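Local coordinates for protein probable manganase-dependent inorganic pyrophosphatase (Clostridium perfringens, PDB 3L2B) that probably hydrolyses inorganic pyrophosphate to phosphate, its regulatory CBS domains binding the inhibitor AMP or the activator diadenosine tetraphosphate, at residues D11-P19 with K228-F236; N195-D203 with T215-E225. All coordinates share one frame; numbering follows the deposited sequence.

Contact 1: D11-P19 with K228-F236; sequences DLEMDKIAP and KVVGSIARF
D15 and S232 face each other as a single antiparallel hydrogen-bonded bridge, a small example of how an irregular N-terminal segment can be tied to the edge of a sheet. The D15 N donates to the S232 O at 2.7 Å, and the S232 N returns a bond of 2.7 Å to the D15 O. Two residues further along, a water bridges the gap, donating to the E13 O and accepting from the A234 N. Close by, the bare CA of G231 lies 3.2 Å from the D15 O, and G231 takes backbone angles (phi 141°, psi -148°) that glycine readily adopts.

M14 can be followed outward from the backbone. Its CB rests 3.2 Å from the S232 O; chi1 of 57° places CG between the backbone N and carbonyl carbon, and the chain then extends until SD lies 3.8 Å from V230 CG1, the two side chains crossing obliquely. CE bends away at chi3. On one flank L12 CD1 presses on I233 CD1 and comes within 3.5 Å of F236 CZ. On the other, I17 CD1 packs tightly on S232 CB, while K16 lays its CD 3.3 Å from the V230 O.

V230 and G231 form a classic beta bulge opposite V222; strand 229-234 meets D15 along one edge and pairs antiparallel with the central strand 219-223 along the other. Around the bridge, L12 also touches V205 of helix 205-215, M14 reaches V222, and I17 and P19 lean on strand 40-44, so this segment of the N-terminal CBS motif packs both on its own strand 40-44 and on the sheet and helix 205-215 of the C-terminal CBS motif.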
loop_
_atom_site.group_PDB
_atom_site.type_symbol
_atom_site.label_atom_id
_atom_site.label_comp_id
_atom_site.label_asym_id
_atom_site.label_seq_id
_atom_site.Cartn_x
_atom_site.Cartn_y
_atom_site.Cartn_z
ATOM N N ASP A 11 8.703 -37.360 1.248
ATOM C CA ASP A 11 10.085 -37.748 1.544
ATOM C C ASP A 11 11.036 -36.556 1.531
ATOM O O ASP A 11 12.177 -36.662 1.957
ATOM C CB ASP A 11 10.596 -38.801 0.533
ATOM C CG ASP A 11 9.683 -40.014 0.437
ATOM O OD1 ASP A 11 9.203 -40.470 1.497
ATOM O OD2 ASP A 11 9.423 -40.499 -0.685
ATOM N N LEU A 12 10.561 -35.437 1.013
ATOM C CA LEU A 12 11.411 -34.259 0.829
ATOM C C LEU A 12 11.401 -33.396 2.068
ATOM O O LEU A 12 10.570 -33.547 2.963
ATOM C CB LEU A 12 10.965 -33.420 -0.372
ATOM C CG LEU A 12 11.119 -34.095 -1.731
ATOM C CD1 LEU A 12 10.407 -33.312 -2.800
ATOM C CD2 LEU A 12 12.578 -34.238 -2.080
ATOM N N GLU A 13 12.360 -32.489 2.095
ATOM C CA GLU A 13 12.433 -31.485 3.150
ATOM C C GLU A 13 11.382 -30.456 2.823
ATOM O O GLU A 13 11.314 -29.975 1.698
ATOM C CB GLU A 13 13.786 -30.782 3.166
ATOM C CG GLU A 13 14.986 -31.699 3.195
ATOM C CD GLU A 13 15.247 -32.263 4.563
ATOM O OE1 GLU A 13 15.515 -31.448 5.476
ATOM O OE2 GLU A 13 15.188 -33.508 4.717
ATOM N N MET A 14 10.567 -30.117 3.801
ATOM C CA MET A 14 9.655 -29.026 3.589
ATOM C C MET A 14 9.547 -28.084 4.768
ATOM O O MET A 14 9.836 -28.425 5.916
ATOM C CB MET A 14 8.285 -29.538 3.131
ATOM C CG MET A 14 7.622 -30.508 4.045
ATOM S SD MET A 14 6.062 -31.081 3.336
ATOM C CE MET A 14 6.656 -32.198 2.047
ATOM N N ASP A 15 9.142 -26.870 4.420
ATOM C CA ASP A 15 8.870 -25.822 5.387
ATOM C C ASP A 15 7.475 -26.028 5.934
ATOM O O ASP A 15 6.477 -25.922 5.209
ATOM C CB ASP A 15 8.954 -24.434 4.748
ATOM C CG ASP A 15 10.231 -24.219 3.966
ATOM O OD1 ASP A 15 11.328 -24.548 4.463
ATOM O OD2 ASP A 15 10.131 -23.705 2.839
ATOM N N LYS A 16 7.411 -26.331 7.220
ATOM C CA LYS A 16 6.141 -26.370 7.905
ATOM C C LYS A 16 5.792 -24.928 8.150
ATOM O O LYS A 16 6.522 -24.211 8.812
ATOM C CB LYS A 16 6.229 -27.135 9.221
ATOM C CG LYS A 16 6.728 -28.557 9.077
ATOM C CD LYS A 16 5.795 -29.423 8.223
ATOM C CE LYS A 16 6.465 -30.755 7.843
ATOM N NZ LYS A 16 7.321 -31.337 8.938
ATOM N N ILE A 17 4.709 -24.478 7.554
ATOM C CA ILE A 17 4.231 -23.118 7.807
ATOM C C ILE A 17 2.840 -23.257 8.319
ATOM O O ILE A 17 2.016 -23.898 7.672
ATOM C CB ILE A 17 4.112 -22.259 6.531
ATOM C CG1 ILE A 17 5.268 -22.489 5.551
ATOM C CG2 ILE A 17 3.974 -20.771 6.903
ATOM C CD1 ILE A 17 4.993 -21.832 4.206
ATOM N N ALA A 18 2.576 -22.664 9.469
ATOM C CA ALA A 18 1.200 -22.577 9.964
ATOM C C ALA A 18 0.436 -21.605 9.062
ATOM O O ALA A 18 0.836 -20.462 8.925
ATOM C CB ALA A 18 1.161 -22.100 11.435
ATOM N N PRO A 19 -0.633 -22.074 8.412
ATOM C CA PRO A 19 -1.382 -21.207 7.480
ATOM C C PRO A 19 -2.237 -20.164 8.148
ATOM O O PRO A 19 -2.620 -20.315 9.287
ATOM C CB PRO A 19 -2.279 -22.179 6.714
ATOM C CG PRO A 19 -2.319 -23.435 7.541
ATOM C CD PRO A 19 -1.123 -23.465 8.423
ATOM N N LYS A 228 -5.354 -31.516 3.649
ATOM C CA LYS A 228 -4.920 -30.526 4.652
ATOM C C LYS A 228 -3.588 -29.908 4.195
ATOM O O LYS A 228 -2.744 -30.581 3.604
ATOM C CB LYS A 228 -4.717 -31.133 6.056
ATOM C CG LYS A 228 -5.790 -32.120 6.585
ATOM C CD LYS A 228 -5.133 -33.133 7.580
ATOM C CE LYS A 228 -5.658 -34.581 7.417
ATOM N NZ LYS A 228 -4.617 -35.615 7.737
ATOM N N VAL A 229 -3.401 -28.632 4.491
ATOM C CA VAL A 229 -2.151 -27.948 4.182
ATOM C C VAL A 229 -1.109 -28.441 5.145
ATOM O O VAL A 229 -1.247 -28.278 6.351
ATOM C CB VAL A 229 -2.264 -26.413 4.309
ATOM C CG1 VAL A 229 -0.891 -25.766 4.235
ATOM C CG2 VAL A 229 -3.165 -25.863 3.237
ATOM N N VAL A 230 -0.058 -29.036 4.599
ATOM C CA VAL A 230 0.971 -29.681 5.403
ATOM C C VAL A 230 2.273 -28.904 5.413
ATOM O O VAL A 230 3.226 -29.299 6.079
ATOM C CB VAL A 230 1.223 -31.126 4.921
ATOM C CG1 VAL A 230 2.681 -31.477 5.014
ATOM C CG2 VAL A 230 0.367 -32.101 5.744
ATOM N N GLY A 231 2.297 -27.802 4.665
ATOM C CA GLY A 231 3.484 -26.959 4.556
ATOM C C GLY A 231 3.782 -26.391 3.175
ATOM O O GLY A 231 2.908 -26.122 2.367
ATOM N N SER A 232 5.067 -26.233 2.919
ATOM C CA SER A 232 5.534 -25.609 1.690
ATOM C C SER A 232 6.877 -26.203 1.308
ATOM O O SER A 232 7.706 -26.534 2.168
ATOM C CB SER A 232 5.624 -24.104 1.885
ATOM O OG SER A 232 6.344 -23.485 0.845
ATOM N N ILE A 233 7.058 -26.390 0.014
ATOM C CA ILE A 233 8.325 -26.890 -0.519
ATOM C C ILE A 233 8.940 -25.857 -1.484
ATOM O O ILE A 233 8.234 -25.201 -2.231
ATOM C CB ILE A 233 8.149 -28.294 -1.199
ATOM C CG1 ILE A 233 9.499 -28.848 -1.596
ATOM C CG2 ILE A 233 7.276 -28.236 -2.422
ATOM C CD1 ILE A 233 9.535 -30.385 -1.694
ATOM N N ALA A 234 10.260 -25.732 -1.436
ATOM C CA ALA A 234 11.003 -24.848 -2.353
ATOM C C ALA A 234 11.263 -25.512 -3.707
ATOM O O ALA A 234 11.405 -26.733 -3.813
ATOM C CB ALA A 234 12.331 -24.398 -1.729
ATOM N N ARG A 235 11.304 -24.680 -4.733
ATOM C CA ARG A 235 11.652 -25.113 -6.096
ATOM C C ARG A 235 13.048 -25.685 -6.043
ATOM O O ARG A 235 13.944 -25.077 -5.484
ATOM C CB ARG A 235 11.582 -23.931 -7.072
ATOM C CG ARG A 235 11.874 -24.251 -8.537
ATOM C CD ARG A 235 11.259 -23.189 -9.488
ATOM N NE ARG A 235 12.135 -22.856 -10.609
ATOM C CZ ARG A 235 12.271 -23.583 -11.718
ATOM N NH1 ARG A 235 11.586 -24.706 -11.882
ATOM N NH2 ARG A 235 13.112 -23.187 -12.666
ATOM N N PHE A 236 13.226 -26.872 -6.596
ATOM C CA PHE A 236 14.516 -27.581 -6.422
ATOM C C PHE A 236 15.652 -26.879 -7.145
ATOM O O PHE A 236 16.808 -27.076 -6.780
ATOM C CB PHE A 236 14.451 -29.032 -6.893
ATOM C CG PHE A 236 13.258 -29.765 -6.386
ATOM C CD1 PHE A 236 12.907 -29.705 -5.042
ATOM C CD2 PHE A 236 12.463 -30.498 -7.256
ATOM C CE1 PHE A 236 11.796 -30.364 -4.584
ATOM C CE2 PHE A 236 11.343 -31.158 -6.798
ATOM C CZ PHE A 236 11.010 -31.095 -5.470
HETATM O O HOH W 1 11.615 -26.833 0.751
#

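Contact 2: N195-D203 with T215-E225; sequences NLVAVSTDD and TRYSNYPVIDE. With B4P (bis(adenosine)-5'-tetraphosphate), chain C.
With chi1 of Y217 at -59° and of Y220 at -61°, each ring swings beside its own backbone N, and V197, its CG1 anti to N, meets both: CG1 lies 3.8 Å from Y220 CE1, while CG2 comes to the edge of the Y217 ring. The Y220 hydroxyl donates to T215 OG1 and accepts a weak bond from the Y217 N, which ties the second ring to both residues. One face of Y217 carries the adenine of diadenosine tetraphosphate, C5A 3.3 Å above its plane and offset toward the rim; T215 O sits over the opposite face. V197 reads the base edge, its N donating to N1A at 3.0 Å with an angle of 174° and its O accepting from N6A. The segments contain the parallel strands 199-200 and 219-223 of the beta-alpha-beta unit of a CBS motif, joined through helix 205-215. The V199 N bonds to the P221 O, the I223 N to the V199 O, and the T201 N to the I223 O. V199 CG2 packs on V222 CG2. At the phosphates, the S218 N holds O2A and S218 OG donates to O1B at 2.7 Å, while K39 NZ of the same chain makes a weak hydrogen bond to that OG.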
loop_
_atom_site.group_PDB
_atom_site.type_symbol
_atom_site.label_atom_id
_atom_site.label_comp_id
_atom_site.label_asym_id
_atom_site.label_seq_id
_atom_site.Cartn_x
_atom_site.Cartn_y
_atom_site.Cartn_z
ATOM N N ASN A 195 -5.702 -20.629 -10.045
ATOM C CA ASN A 195 -4.415 -21.013 -10.634
ATOM C C ASN A 195 -3.260 -21.009 -9.608
ATOM O O ASN A 195 -2.090 -20.825 -9.940
ATOM C CB ASN A 195 -4.098 -20.113 -11.843
ATOM C CG ASN A 195 -5.360 -19.779 -12.682
ATOM O OD1 ASN A 195 -5.818 -18.636 -12.704
ATOM N ND2 ASN A 195 -5.928 -20.784 -13.334
ATOM N N LEU A 196 -3.623 -21.200 -8.351
ATOM C CA LEU A 196 -2.642 -21.496 -7.315
ATOM C C LEU A 196 -2.142 -22.875 -7.644
ATOM O O LEU A 196 -2.926 -23.767 -7.943
ATOM C CB LEU A 196 -3.262 -21.452 -5.911
ATOM C CG LEU A 196 -2.341 -21.756 -4.733
ATOM C CD1 LEU A 196 -1.026 -20.965 -4.761
ATOM C CD2 LEU A 196 -3.063 -21.482 -3.446
ATOM N N VAL A 197 -0.833 -23.028 -7.663
ATOM C CA VAL A 197 -0.239 -24.323 -7.950
ATOM C C VAL A 197 0.290 -24.925 -6.660
ATOM O O VAL A 197 1.193 -24.388 -6.026
ATOM C CB VAL A 197 0.882 -24.203 -9.003
ATOM C CG1 VAL A 197 1.472 -25.566 -9.313
ATOM C CG2 VAL A 197 0.346 -23.519 -10.282
ATOM N N ALA A 198 -0.326 -26.040 -6.274
ATOM C CA ALA A 198 0.028 -26.782 -5.070
ATOM C C ALA A 198 0.495 -28.151 -5.465
ATOM O O ALA A 198 0.196 -28.623 -6.545
ATOM C CB ALA A 198 -1.172 -26.907 -4.173
ATOM N N VAL A 199 1.217 -28.794 -4.564
ATOM C CA VAL A 199 1.612 -30.177 -4.744
ATOM C C VAL A 199 1.104 -31.014 -3.573
ATOM O O VAL A 199 0.854 -30.506 -2.482
ATOM C CB VAL A 199 3.136 -30.318 -4.910
ATOM C CG1 VAL A 199 3.623 -29.420 -6.018
ATOM C CG2 VAL A 199 3.858 -29.991 -3.638
ATOM N N SER A 200 0.901 -32.294 -3.828
ATOM C CA SER A 200 0.466 -33.229 -2.778
ATOM C C SER A 200 1.627 -34.053 -2.237
ATOM O O SER A 200 2.522 -34.433 -2.966
ATOM C CB SER A 200 -0.633 -34.182 -3.288
ATOM O OG SER A 200 -1.816 -33.474 -3.628
ATOM N N THR A 201 1.573 -34.332 -0.944
ATOM C CA THR A 201 2.549 -35.208 -0.281
ATOM C C THR A 201 2.817 -36.491 -1.070
ATOM O O THR A 201 3.942 -36.997 -1.115
ATOM C CB THR A 201 2.067 -35.639 1.122
ATOM O OG1 THR A 201 0.707 -36.052 1.037
ATOM C CG2 THR A 201 2.186 -34.516 2.143
ATOM N N ASP A 202 1.777 -37.042 -1.681
ATOM C CA ASP A 202 1.950 -38.324 -2.370
ATOM C C ASP A 202 2.264 -38.159 -3.856
ATOM O O ASP A 202 2.443 -39.144 -4.564
ATOM C CB ASP A 202 0.789 -39.303 -2.098
ATOM C CG ASP A 202 -0.561 -38.754 -2.462
ATOM O OD1 ASP A 202 -0.663 -37.565 -2.846
ATOM O OD2 ASP A 202 -1.542 -39.521 -2.352
ATOM N N ASP A 203 2.385 -36.917 -4.312
ATOM C CA ASP A 203 2.874 -36.662 -5.673
ATOM C C ASP A 203 4.318 -37.175 -5.787
ATOM O O ASP A 203 5.097 -37.088 -4.846
ATOM C CB ASP A 203 2.874 -35.159 -6.025
ATOM C CG ASP A 203 1.479 -34.587 -6.264
ATOM O OD1 ASP A 203 0.489 -35.343 -6.229
ATOM O OD2 ASP A 203 1.381 -33.356 -6.493
ATOM N N THR A 215 6.074 -23.644 -14.477
ATOM C CA THR A 215 5.555 -22.473 -13.745
ATOM C C THR A 215 6.588 -21.578 -13.033
ATOM O O THR A 215 6.289 -20.441 -12.679
ATOM C CB THR A 215 4.494 -22.917 -12.688
ATOM O OG1 THR A 215 5.094 -23.809 -11.736
ATOM C CG2 THR A 215 3.301 -23.617 -13.360
ATOM N N ARG A 216 7.777 -22.096 -12.781
ATOM C CA ARG A 216 8.884 -21.297 -12.194
ATOM C C ARG A 216 8.567 -20.397 -10.967
ATOM O O ARG A 216 9.233 -19.388 -10.752
ATOM C CB ARG A 216 9.557 -20.444 -13.284
ATOM C CG ARG A 216 10.453 -21.228 -14.260
ATOM C CD ARG A 216 11.127 -20.274 -15.257
ATOM N NE ARG A 216 11.990 -20.964 -16.220
ATOM C CZ ARG A 216 12.736 -20.348 -17.141
ATOM N NH1 ARG A 216 12.739 -19.020 -17.233
ATOM N NH2 ARG A 216 13.482 -21.062 -17.977
ATOM N N TYR A 217 7.580 -20.770 -10.151
ATOM C CA TYR A 217 7.437 -20.140 -8.820
ATOM C C TYR A 217 8.533 -20.670 -7.943
ATOM O O TYR A 217 9.038 -21.766 -8.162
ATOM C CB TYR A 217 6.077 -20.412 -8.164
ATOM C CG TYR A 217 4.908 -19.921 -8.973
ATOM C CD1 TYR A 217 4.760 -18.570 -9.282
ATOM C CD2 TYR A 217 3.958 -20.805 -9.443
ATOM C CE1 TYR A 217 3.672 -18.118 -10.039
ATOM C CE2 TYR A 217 2.878 -20.370 -10.197
ATOM C CZ TYR A 217 2.745 -19.028 -10.502
ATOM O OH TYR A 217 1.659 -18.622 -11.238
ATOM N N SER A 218 8.897 -19.901 -6.930
ATOM C CA SER A 218 9.997 -20.293 -6.063
ATOM C C SER A 218 9.564 -21.240 -4.911
ATOM O O SER A 218 10.364 -22.013 -4.403
ATOM C CB SER A 218 10.717 -19.051 -5.544
ATOM O OG SER A 218 10.013 -18.483 -4.477
ATOM N N ASN A 219 8.284 -21.216 -4.556
ATOM C CA ASN A 219 7.748 -22.085 -3.491
ATOM C C ASN A 219 6.319 -22.565 -3.783
ATOM O O ASN A 219 5.512 -21.845 -4.388
ATOM C CB ASN A 219 7.757 -21.373 -2.135
ATOM C CG ASN A 219 9.148 -21.068 -1.636
ATOM O OD1 ASN A 219 9.931 -21.978 -1.303
ATOM N ND2 ASN A 219 9.483 -19.771 -1.589
ATOM N N TYR A 220 6.032 -23.785 -3.352
ATOM C CA TYR A 220 4.747 -24.439 -3.610
ATOM C C TYR A 220 4.087 -25.017 -2.342
ATOM O O TYR A 220 4.700 -25.754 -1.581
ATOM C CB TYR A 220 4.933 -25.543 -4.656
ATOM C CG TYR A 220 5.423 -25.043 -6.002
ATOM C CD1 TYR A 220 4.550 -24.870 -7.064
ATOM C CD2 TYR A 220 6.771 -24.757 -6.206
ATOM C CE1 TYR A 220 5.003 -24.427 -8.290
ATOM C CE2 TYR A 220 7.234 -24.299 -7.423
ATOM C CZ TYR A 220 6.351 -24.137 -8.468
ATOM O OH TYR A 220 6.824 -23.667 -9.676
ATOM N N PRO A 221 2.824 -24.674 -2.101
ATOM C CA PRO A 221 2.237 -25.273 -0.906
ATOM C C PRO A 221 2.023 -26.765 -1.071
ATOM O O PRO A 221 1.738 -27.248 -2.154
ATOM C CB PRO A 221 0.922 -24.517 -0.735
ATOM C CG PRO A 221 0.706 -23.755 -2.046
ATOM C CD PRO A 221 2.046 -23.533 -2.613
ATOM N N VAL A 222 2.238 -27.479 0.014
ATOM C CA VAL A 222 2.116 -28.926 0.039
ATOM C C VAL A 222 0.885 -29.289 0.831
ATOM O O VAL A 222 0.710 -28.847 1.973
ATOM C CB VAL A 222 3.329 -29.574 0.710
ATOM C CG1 VAL A 222 3.104 -31.061 0.876
ATOM C CG2 VAL A 222 4.618 -29.248 -0.103
ATOM N N ILE A 223 0.026 -30.072 0.193
ATOM C CA ILE A 223 -1.190 -30.580 0.823
ATOM C C ILE A 223 -1.070 -32.111 0.953
ATOM O O ILE A 223 -0.418 -32.765 0.151
ATOM C CB ILE A 223 -2.497 -30.184 0.038
ATOM C CG1 ILE A 223 -2.536 -30.819 -1.360
ATOM C CG2 ILE A 223 -2.652 -28.656 -0.077
ATOM C CD1 ILE A 223 -3.797 -30.425 -2.184
ATOM N N ASP A 224 -1.678 -32.678 1.985
ATOM C CA ASP A 224 -1.598 -34.125 2.168
ATOM C C ASP A 224 -2.674 -34.869 1.374
ATOM O O ASP A 224 -3.407 -34.277 0.556
ATOM C CB ASP A 224 -1.588 -34.523 3.661
ATOM C CG ASP A 224 -2.924 -34.317 4.346
ATOM O OD1 ASP A 224 -3.955 -34.197 3.654
ATOM O OD2 ASP A 224 -2.925 -34.231 5.589
ATOM N N GLU A 225 -2.744 -36.178 1.629
ATOM C CA GLU A 225 -3.611 -37.104 0.884
ATOM C C GLU A 225 -5.078 -36.958 1.281
ATOM O O GLU A 225 -5.958 -37.629 0.730
ATOM C CB GLU A 225 -3.149 -38.557 1.068
ATOM C CG GLU A 225 -3.424 -39.177 2.467
ATOM C CD GLU A 225 -2.386 -38.796 3.543
ATOM O OE1 GLU A 225 -1.261 -38.347 3.190
ATOM O OE2 GLU A 225 -2.714 -38.943 4.746
HETATM P PA B4P C . 7.537 -16.134 -7.419
HETATM O O1A B4P C . 7.879 -16.199 -8.842
HETATM O O2A B4P C . 7.585 -17.536 -6.663
HETATM O O3A B4P C . 8.470 -15.008 -6.810
HETATM P PB B4P C . 8.889 -14.764 -5.290
HETATM O O1B B4P C . 9.812 -15.811 -4.820
HETATM O O2B B4P C . 7.599 -14.568 -4.379
HETATM O O3B B4P C . 9.626 -13.353 -5.474
HETATM P PG B4P C . 11.185 -13.232 -5.828
HETATM O O1G B4P C . 11.504 -14.231 -6.873
HETATM O O2G B4P C . 11.615 -11.740 -6.154
HETATM O O3G B4P C . 11.908 -13.558 -4.438
HETATM P PD B4P C . 13.502 -13.371 -4.306
HETATM O O1D B4P C . 14.030 -14.297 -3.291
HETATM O O2D B4P C . 14.202 -13.518 -5.745
HETATM O O5E B4P C . 6.029 -15.630 -7.325
HETATM C C5E B4P C . 5.712 -14.269 -7.630
HETATM C C4E B4P C . 4.267 -14.039 -7.208
HETATM O O4E B4P C . 3.437 -15.034 -7.793
HETATM C C3E B4P C . 4.103 -14.204 -5.715
HETATM O O3E B4P C . 4.101 -12.941 -5.106
HETATM C C2E B4P C . 2.799 -14.936 -5.526
HETATM O O2E B4P C . 1.734 -14.018 -5.374
HETATM C C1E B4P C . 2.591 -15.693 -6.811
HETATM N N9A B4P C . 2.904 -17.121 -6.540
HETATM C C8A B4P C . 3.991 -17.593 -5.880
HETATM N N7A B4P C . 3.957 -18.955 -5.783
HETATM C C5A B4P C . 2.841 -19.375 -6.390
HETATM C C6A B4P C . 2.196 -20.663 -6.647
HETATM N N6A B4P C . 2.756 -21.809 -6.249
HETATM N N1A B4P C . 1.010 -20.674 -7.296
HETATM C C2A B4P C . 0.437 -19.533 -7.718
HETATM N N3A B4P C . 0.967 -18.327 -7.505
HETATM C C4A B4P C . 2.141 -18.165 -6.863
HETATM O O5F B4P C . 13.585 -11.868 -3.800
HETATM C C5F B4P C . 12.946 -11.517 -2.585
HETATM C C4F B4P C . 13.154 -10.042 -2.362
HETATM O O4F B4P C . 14.548 -9.796 -2.146
HETATM C C3F B4P C . 12.722 -9.249 -3.574
HETATM O O3F B4P C . 11.417 -8.699 -3.377
HETATM C C2F B4P C . 13.776 -8.158 -3.684
HETATM O O2F B4P C . 13.289 -7.056 -2.947
HETATM C C1F B4P C . 15.015 -8.757 -3.016
HETATM N N9B B4P C . 15.908 -9.227 -4.095
HETATM C C8B B4P C . 15.562 -9.870 -5.228
HETATM N N7B B4P C . 16.654 -10.097 -5.997
HETATM C C5B B4P C . 17.720 -9.592 -5.369
HETATM C C6B B4P C . 19.166 -9.491 -5.640
HETATM N N6B B4P C . 19.700 -9.998 -6.767
HETATM N N1B B4P C . 19.930 -8.881 -4.725
HETATM C C2B B4P C . 19.421 -8.373 -3.595
HETATM N N3B B4P C . 18.116 -8.413 -3.290
HETATM C C4B B4P C . 17.225 -9.006 -4.125
#

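How the contacts relate
Contact 1 and contact 2 lie about 8 Å apart, centre to centre, on the same three-stranded sheet, with strand 219-223 of contact 2 in the middle and strand 229-234 of contact 1 along its edge. These two strands follow each other in the chain and pair antiparallel. Along the sequence, contact 2 is nested inside the long loop that contact 1 closes, a loop that also contains the DRTGG domain. The N-terminal segment thus returns to the C-terminal CBS motif, whose beta-alpha-beta unit supplies part of the nucleotide pocket, the rest coming from the N-terminal CBS motif and the second subunit, consistent with the two CBS motifs forming one regulatory module.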